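Local atomic coordinates of cryptic loci regulator 2 (PDB entry 5IKJ), a protein that acts upstream of histone deacetylases to promote transcriptional silencing of heterochromatin in fission yeast, and is required for the silencing function of the SHREC repressor complex. Residues K408-Y413 with W432-K437. Residues are numbered along the deposited sequence; the frame is centred on the assembly and turned at random.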
ATOM      1  N   LYS A 408     -24.907  -9.689 -16.813  1.00 65.73           N
ATOM      2  CA  LYS A 408     -25.110  -8.367 -16.234  1.00 61.83           C
ATOM      3  C   LYS A 408     -23.893  -7.878 -15.455  1.00 67.50           C
ATOM      4  O   LYS A 408     -23.986  -6.853 -14.770  1.00 66.19           O
ATOM      5  CB  LYS A 408     -26.330  -8.370 -15.306  1.00 59.36           C
ATOM      6  CG  LYS A 408     -27.662  -8.636 -15.987  1.00 84.90           C
ATOM      7  CD  LYS A 408     -28.811  -8.426 -15.009  1.00 87.99           C
ATOM      8  CE  LYS A 408     -29.895  -9.482 -15.163  1.00 99.80           C
ATOM      9  NZ  LYS A 408     -30.551  -9.440 -16.498  1.00 97.45           N
ATOM     10  N   THR A 409     -22.767  -8.583 -15.539  1.00 62.09           N
ATOM     11  CA  THR A 409     -21.589  -8.230 -14.756  1.00 69.45           C
ATOM     12  C   THR A 409     -21.055  -6.874 -15.198  1.00 64.24           C
ATOM     13  O   THR A 409     -20.689  -6.690 -16.364  1.00 62.38           O
ATOM     14  CB  THR A 409     -20.512  -9.304 -14.909  1.00 67.04           C
ATOM     15  OG1 THR A 409     -21.002 -10.552 -14.408  1.00 69.82           O
ATOM     16  CG2 THR A 409     -19.250  -8.921 -14.143  1.00 57.50           C
ATOM     17  N   SER A 410     -21.006  -5.927 -14.263  1.00 63.43           N
ATOM     18  CA  SER A 410     -20.426  -4.616 -14.527  1.00 58.57           C
ATOM     19  C   SER A 410     -18.940  -4.573 -14.194  1.00 61.32           C
ATOM     20  O   SER A 410     -18.162  -3.943 -14.919  1.00 59.00           O
ATOM     21  CB  SER A 410     -21.166  -3.543 -13.726  1.00 58.18           C
ATOM     22  OG  SER A 410     -22.552  -3.547 -14.023  1.00 65.35           O
ATOM     23  N   PHE A 411     -18.530  -5.233 -13.113  1.00 53.83           N
ATOM     24  CA  PHE A 411     -17.130  -5.242 -12.714  1.00 55.31           C
ATOM     25  C   PHE A 411     -16.865  -6.454 -11.833  1.00 56.08           C
ATOM     26  O   PHE A 411     -17.783  -7.037 -11.250  1.00 50.72           O
ATOM     27  CB  PHE A 411     -16.749  -3.955 -11.973  1.00 49.65           C
ATOM     28  CG  PHE A 411     -17.595  -3.678 -10.761  1.00 47.87           C
ATOM     29  CD1 PHE A 411     -17.365  -4.344  -9.567  1.00 48.20           C
ATOM     30  CD2 PHE A 411     -18.613  -2.742 -10.811  1.00 52.05           C
ATOM     31  CE1 PHE A 411     -18.139  -4.086  -8.452  1.00 45.05           C
ATOM     32  CE2 PHE A 411     -19.389  -2.480  -9.698  1.00 53.31           C
ATOM     33  CZ  PHE A 411     -19.152  -3.153  -8.517  1.00 49.94           C
ATOM     34  N   MET A 412     -15.590  -6.822 -11.748  1.00 54.09           N
ATOM     35  CA  MET A 412     -15.113  -7.799 -10.779  1.00 40.35           C
ATOM     36  C   MET A 412     -14.520  -7.063  -9.587  1.00 46.48           C
ATOM     37  O   MET A 412     -13.734  -6.125  -9.759  1.00 52.64           O
ATOM     38  CB  MET A 412     -14.063  -8.731 -11.389  1.00 42.20           C
ATOM     39  CG  MET A 412     -13.286  -9.558 -10.352  1.00 39.72           C
ATOM     40  SD  MET A 412     -11.968 -10.568 -11.045  1.00 50.52           S
ATOM     41  CE  MET A 412     -12.907 -11.867 -11.844  1.00 44.26           C
ATOM     42  N   TYR A 413     -14.895  -7.492  -8.386  1.00 48.49           N
ATOM     43  CA  TYR A 413     -14.270  -7.023  -7.151  1.00 43.79           C
ATOM     44  C   TYR A 413     -13.115  -7.973  -6.850  1.00 48.37           C
ATOM     45  O   TYR A 413     -13.322  -9.094  -6.382  1.00 50.34           O
ATOM     46  CB  TYR A 413     -15.297  -6.974  -6.026  1.00 43.25           C
ATOM     47  CG  TYR A 413     -14.761  -6.589  -4.665  1.00 43.92           C
ATOM     48  CD1 TYR A 413     -13.587  -5.860  -4.525  1.00 46.83           C
ATOM     49  CD2 TYR A 413     -15.439  -6.962  -3.512  1.00 44.16           C
ATOM     50  CE1 TYR A 413     -13.106  -5.513  -3.273  1.00 43.72           C
ATOM     51  CE2 TYR A 413     -14.968  -6.623  -2.260  1.00 42.54           C
ATOM     52  CZ  TYR A 413     -13.802  -5.899  -2.145  1.00 49.94           C
ATOM     53  OH  TYR A 413     -13.335  -5.561  -0.893  1.00 43.15           O
ATOM     54  N   TRP A 432     -20.199  -8.372 -10.010  1.00 56.32           N
ATOM     55  CA  TRP A 432     -21.279  -7.494  -9.591  1.00 52.75           C
ATOM     56  C   TRP A 432     -21.930  -6.840 -10.801  1.00 56.34           C
ATOM     57  O   TRP A 432     -21.364  -6.795 -11.895  1.00 66.32           O
ATOM     58  CB  TRP A 432     -20.779  -6.392  -8.649  1.00 51.47           C
ATOM     59  CG  TRP A 432     -20.169  -6.891  -7.381  1.00 49.76           C
ATOM     60  CD1 TRP A 432     -19.016  -7.609  -7.250  1.00 49.19           C
ATOM     61  CD2 TRP A 432     -20.671  -6.692  -6.056  1.00 50.26           C
ATOM     62  NE1 TRP A 432     -18.775  -7.877  -5.924  1.00 44.96           N
ATOM     63  CE2 TRP A 432     -19.776  -7.325  -5.171  1.00 45.33           C
ATOM     64  CE3 TRP A 432     -21.792  -6.045  -5.532  1.00 54.93           C
ATOM     65  CZ2 TRP A 432     -19.969  -7.329  -3.792  1.00 55.53           C
ATOM     66  CZ3 TRP A 432     -21.983  -6.051  -4.165  1.00 60.45           C
ATOM     67  CH2 TRP A 432     -21.076  -6.688  -3.310  1.00 60.03           C
ATOM     68  N   THR A 433     -23.136  -6.326 -10.577  1.00 56.86           N
ATOM     69  CA  THR A 433     -23.809  -5.443 -11.514  1.00 65.43           C
ATOM     70  C   THR A 433     -24.148  -4.143 -10.797  1.00 61.71           C
ATOM     71  O   THR A 433     -24.333  -4.120  -9.577  1.00 60.70           O
ATOM     72  CB  THR A 433     -25.089  -6.080 -12.080  1.00 62.30           C
ATOM     73  OG1 THR A 433     -25.573  -5.294 -13.176  1.00 70.96           O
ATOM     74  CG2 THR A 433     -26.178  -6.178 -11.013  1.00 63.38           C
ATOM     75  N   GLN A 434     -24.221  -3.056 -11.561  1.00 63.78           N
ATOM     76  CA  GLN A 434     -24.556  -1.746 -11.020  1.00 69.52           C
ATOM     77  C   GLN A 434     -25.833  -1.240 -11.673  1.00 58.43           C
ATOM     78  O   GLN A 434     -26.052  -1.441 -12.872  1.00 64.86           O
ATOM     79  CB  GLN A 434     -23.417  -0.743 -11.239  1.00 69.24           C
ATOM     80  CG  GLN A 434     -23.166  -0.380 -12.693  1.00 68.66           C
ATOM     81  CD  GLN A 434     -21.907   0.446 -12.880  1.00 75.02           C
ATOM     82  OE1 GLN A 434     -21.115   0.194 -13.789  1.00 78.19           O
ATOM     83  NE2 GLN A 434     -21.718   1.446 -12.024  1.00 68.28           N
ATOM     84  N   ILE A 435     -26.673  -0.586 -10.876  1.00 66.65           N
ATOM     85  CA  ILE A 435     -27.961  -0.076 -11.332  1.00 72.61           C
ATOM     86  C   ILE A 435     -28.027   1.406 -10.999  1.00 75.13           C
ATOM     87  O   ILE A 435     -27.923   1.786  -9.826  1.00 76.98           O
ATOM     88  CB  ILE A 435     -29.140  -0.824 -10.685  1.00 80.29           C
ATOM     89  CG1 ILE A 435     -29.022  -2.329 -10.935  1.00 80.83           C
ATOM     90  CG2 ILE A 435     -30.466  -0.300 -11.219  1.00 80.35           C
ATOM     91  CD1 ILE A 435     -28.322  -3.085  -9.822  1.00 73.76           C
ATOM     92  N   ASP A 436     -28.201   2.238 -12.023  1.00 88.09           N
ATOM     93  CA  ASP A 436     -28.403   3.672 -11.837  1.00 91.41           C
ATOM     94  C   ASP A 436     -29.903   3.933 -11.777  1.00 91.97           C
ATOM     95  O   ASP A 436     -30.609   3.768 -12.777  1.00 92.16           O
ATOM     96  CB  ASP A 436     -27.750   4.465 -12.965  1.00 96.71           C
ATOM     97  CG  ASP A 436     -27.596   5.936 -12.628  1.00 94.87           C
ATOM     98  OD1 ASP A 436     -28.215   6.389 -11.643  1.00 90.19           O
ATOM     99  OD2 ASP A 436     -26.857   6.639 -13.348  1.00 87.48           O
ATOM    100  N   LYS A 437     -30.390   4.344 -10.604  1.00 95.76           N
ATOM    101  CA  LYS A 437     -31.828   4.510 -10.422  1.00101.62           C
ATOM    102  C   LYS A 437     -32.378   5.612 -11.317  1.00113.84           C
ATOM    103  O   LYS A 437     -33.521   5.523 -11.781  1.00114.69           O
ATOM    104  CB  LYS A 437     -32.146   4.817  -8.957  1.00 90.80           C
ATOM    105  CG  LYS A 437     -31.338   4.009  -7.954  1.00 89.95           C
ATOM    106  CD  LYS A 437     -31.874   4.204  -6.545  1.00 84.69           C
ATOM    107  CE  LYS A 437     -30.795   4.013  -5.490  1.00 90.82           C
ATOM    108  NZ  LYS A 437     -31.003   4.931  -4.339  1.00 91.68           N
TER
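The carbonyl oxygen of W432 takes S410 N and, weakly, F411 N. This is a classic beta bulge: two residues face one in the antiparallel hairpin of strands 411-419 and 425-436, within the Clr2 family region of the SH3 clan. The S410 N to W432 O bond lies in the carbonyl plane; its modelled 2.5 Å is very short, so the exact length is doubtful. F411 N to W432 O is weak at 3.5 Å. T409 CA adds a CH...O contact to the same oxygen. The return bond, W432 N to F411 O, is 3.0 Å.

A chi1 of -57° sets S410 OG anti to the carbonyl carbon, where it accepts Q434 N at 3.0 Å. An alanine here removes OG and would probably leave the backbone Q434 N without this acceptor. Q434 OE1 bonds W495 NE1.

The F411 and W432 side chains lie on one face of the sheet. The F411 ring and the five-membered ring of W432 have planes 16° from parallel but are slid so that they barely overlap. F411 CE1 meets W432 CB at 3.5 Å, and W495 packs against the F411 ring. W432 NE1 touches Y413 CB at 3.6 Å and bonds S430 OG.

T433 OG1 stands anti to its backbone N and donates to K408 O at 2.7 Å, tilted 18° from the carbonyl plane.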